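Local coordinates for gamma-glutamyltransferase 1 Threonine peptidase. MEROPS family T03 (Pseudomonas nitroreducens, PDB 7D9E) that catalyses gamma-glutamyl transfer from donors such as glutathione to amino acids or water, working as a large chain paired with a small chain that carries the catalytic nucleophile, at the interface of chains A and B. Sequence-based numbering; all coordinates share one arbitrary frame. Chains: chain A, Gamma-glutamyltransferase 1 Threonine peptidase. MEROPS family T03; chain B, Gamma-glutamyltransferase 1 Threonine peptidase. MEROPS family T03.

The interface of chains A and B. Residues chain A 97-98, 101-102, 105; chain B 41, 44, 64-66.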
ATOM      1  N   ALA A  97     -14.798   8.297  -3.247  1.00 18.86           N
ATOM      2  CA  ALA A  97     -15.239   8.938  -4.480  1.00 19.07           C
ATOM      3  C   ALA A  97     -15.990  10.229  -4.157  1.00 19.34           C
ATOM      4  O   ALA A  97     -16.798  10.259  -3.219  1.00 20.02           O
ATOM      5  CB  ALA A  97     -16.190   8.024  -5.258  1.00 19.09           C
ATOM      6  N   PRO A  98     -15.772  11.300  -4.931  1.00 19.23           N
ATOM      7  CA  PRO A  98     -16.581  12.514  -4.756  1.00 18.34           C
ATOM      8  C   PRO A  98     -18.066  12.257  -4.947  1.00 20.88           C
ATOM      9  O   PRO A  98     -18.494  11.314  -5.615  1.00 21.24           O
ATOM     10  CB  PRO A  98     -16.016  13.497  -5.799  1.00 19.09           C
ATOM     11  CG  PRO A  98     -14.811  12.820  -6.408  1.00 23.21           C
ATOM     12  CD  PRO A  98     -14.682  11.447  -5.912  1.00 20.48           C
ATOM     13  N   ALA A 101     -19.288  11.752  -8.373  1.00 23.42           N
ATOM     14  CA  ALA A 101     -18.829  10.621  -9.168  1.00 24.31           C
ATOM     15  C   ALA A 101     -20.002   9.752  -9.603  1.00 26.39           C
ATOM     16  O   ALA A 101     -21.037   9.693  -8.939  1.00 27.10           O
ATOM     17  CB  ALA A 101     -17.832   9.786  -8.358  1.00 22.55           C
ATOM     18  N   THR A 102     -19.837   9.076 -10.738  0.51 23.67           N
ATOM     19  CA  THR A 102     -20.873   8.220 -11.296  0.51 25.25           C
ATOM     20  C   THR A 102     -20.235   6.990 -11.936  0.51 24.11           C
ATOM     21  O   THR A 102     -19.094   7.029 -12.395  0.51 25.26           O
ATOM     22  CB  THR A 102     -21.761   9.007 -12.285  0.51 37.26           C
ATOM     23  OG1 THR A 102     -23.037   8.361 -12.423  0.51 41.18           O
ATOM     24  CG2 THR A 102     -21.092   9.123 -13.644  0.51 36.41           C
ATOM     25  N   MET A 105     -18.397   7.382 -15.373  1.00 27.81           N
ATOM     26  CA  MET A 105     -17.768   8.669 -15.592  1.00 28.68           C
ATOM     27  C   MET A 105     -16.503   8.575 -16.452  1.00 29.47           C
ATOM     28  O   MET A 105     -16.062   9.588 -17.006  1.00 31.68           O
ATOM     29  CB  MET A 105     -17.367   9.339 -14.278  1.00 26.17           C
ATOM     30  CG  MET A 105     -16.305   8.636 -13.500  1.00 24.58           C
ATOM     31  SD  MET A 105     -16.261   9.091 -11.756  1.00 25.93           S
ATOM     32  CE  MET A 105     -15.279  10.571 -11.873  1.00 28.36           C
TER
ATOM     33  N   MET B  41      -8.891   6.974  -8.107  1.00 17.86           N
ATOM     34  CA  MET B  41     -10.135   6.552  -8.744  1.00 20.48           C
ATOM     35  C   MET B  41      -9.911   5.366  -9.679  1.00 20.84           C
ATOM     36  O   MET B  41     -10.844   4.593  -9.938  1.00 20.94           O
ATOM     37  CB  MET B  41     -10.810   7.747  -9.510  1.00 20.67           C
ATOM     38  CG  MET B  41     -11.225   8.836  -8.480  1.00 22.97           C
ATOM     39  SD  MET B  41     -12.689   8.294  -7.436  1.00 21.58           S
ATOM     40  CE  MET B  41     -13.908   8.198  -8.771  1.00 28.88           C
ATOM     41  N   PHE B  44     -11.099   1.745  -8.684  1.00 19.21           N
ATOM     42  CA  PHE B  44     -12.428   1.210  -8.926  1.00 19.89           C
ATOM     43  C   PHE B  44     -12.422   0.410 -10.229  1.00 22.46           C
ATOM     44  O   PHE B  44     -11.539   0.570 -11.081  1.00 25.61           O
ATOM     45  CB  PHE B  44     -13.447   2.327  -9.116  1.00 20.25           C
ATOM     46  CG  PHE B  44     -13.903   3.009  -7.848  1.00 18.57           C
ATOM     47  CD1 PHE B  44     -14.581   2.328  -6.869  1.00 18.99           C
ATOM     48  CD2 PHE B  44     -13.671   4.376  -7.683  1.00 19.99           C
ATOM     49  CE1 PHE B  44     -15.040   2.988  -5.717  1.00 18.41           C
ATOM     50  CE2 PHE B  44     -14.128   5.037  -6.539  1.00 20.27           C
ATOM     51  CZ  PHE B  44     -14.809   4.343  -5.569  1.00 18.60           C
ATOM     52  N   ILE B  64     -17.793   2.247  -9.272  1.00 23.37           N
ATOM     53  CA  ILE B  64     -17.777   3.608  -8.749  1.00 19.94           C
ATOM     54  C   ILE B  64     -19.136   3.949  -8.151  1.00 20.95           C
ATOM     55  O   ILE B  64     -20.184   3.768  -8.788  1.00 24.20           O
ATOM     56  CB  ILE B  64     -17.403   4.608  -9.861  1.00 22.27           C
ATOM     57  CG1 ILE B  64     -16.050   4.247 -10.472  1.00 24.52           C
ATOM     58  CG2 ILE B  64     -17.422   6.041  -9.330  1.00 24.46           C
ATOM     59  CD1 ILE B  64     -15.736   4.995 -11.777  1.00 24.35           C
ATOM     60  N   GLU B  65     -19.122   4.501  -6.931  1.00 22.60           N
ATOM     61  CA  GLU B  65     -20.327   5.061  -6.317  1.00 23.84           C
ATOM     62  C   GLU B  65     -19.868   6.258  -5.497  1.00 21.02           C
ATOM     63  O   GLU B  65     -18.779   6.200  -4.892  1.00 21.66           O
ATOM     64  CB  GLU B  65     -21.015   4.043  -5.388  1.00 25.03           C
ATOM     65  CG  GLU B  65     -21.507   2.757  -6.079  1.00 27.64           C
ATOM     66  CD  GLU B  65     -22.212   1.791  -5.118  1.00 31.10           C
ATOM     67  OE1 GLU B  65     -23.343   2.116  -4.693  1.00 35.67           O
ATOM     68  OE2 GLU B  65     -21.663   0.702  -4.818  1.00 31.83           O
ATOM     69  N   PRO B  66     -20.654   7.329  -5.422  1.00 22.13           N
ATOM     70  CA  PRO B  66     -20.247   8.459  -4.580  1.00 24.46           C
ATOM     71  C   PRO B  66     -20.085   8.043  -3.121  1.00 25.35           C
ATOM     72  O   PRO B  66     -20.868   7.251  -2.589  1.00 26.09           O
ATOM     73  CB  PRO B  66     -21.372   9.476  -4.783  1.00 27.75           C
ATOM     74  CG  PRO B  66     -22.482   8.713  -5.366  1.00 28.40           C
ATOM     75  CD  PRO B  66     -21.929   7.567  -6.113  1.00 24.41           C
TER
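The B:Phe44 ring meets A:Ala97, whose methyl CB lies 3.8 Å from CE2, near CZ, and tilted out of the ring plane toward the face that B:Ile64 covers. There CA of B:Ile64 lies over the ring centre, 3.9 Å above the plane. The sulphur SD of B:Met41 sits at the ring edge, in plane. B:Ile64 on one face and B:Met41 at the edge would limit how the ring can tilt. B:Met41 also reaches across. Its SD lies 4.0 Å from CD of A:Pro98, the two side chains meeting tip to tip, and it also touches CA of A:Ala97. The B:Met41 chain bends at chi2 (-72°) and chi3 (-65°), and its methyl CE comes 3.9 Å from SD of A:Met105. These two methionines cross at about a right angle. A:Met105 crosses B:Ile64 in the same manner, with SD 4.1 Å from the branch methyl CG2. An alanine at A:Met105 would probably open a gap beside CE of B:Met41 and CG2 of B:Ile64, leaving that methionine methyl freer to turn. CG2 of B:Ile64 also packs on CB of A:Ala101, 3.9 Å away, and on the backbone O of A:Thr102. B:Pro66 lays its ring along the chain A backbone, with CB 3.5 Å from O of A:Pro98 and CD near O of A:Ala101. The side chains are mostly apolar, rest partly on backbone carbonyl oxygens and probably fit by shape. On chain A the patch is built from loop residues that follow strand 87-93. On chain B it joins the short 3-10 helix 40-43 to two loop stretches. This is part of the interface between the large and small chains of the gamma-glutamyltranspeptidase heterodimer.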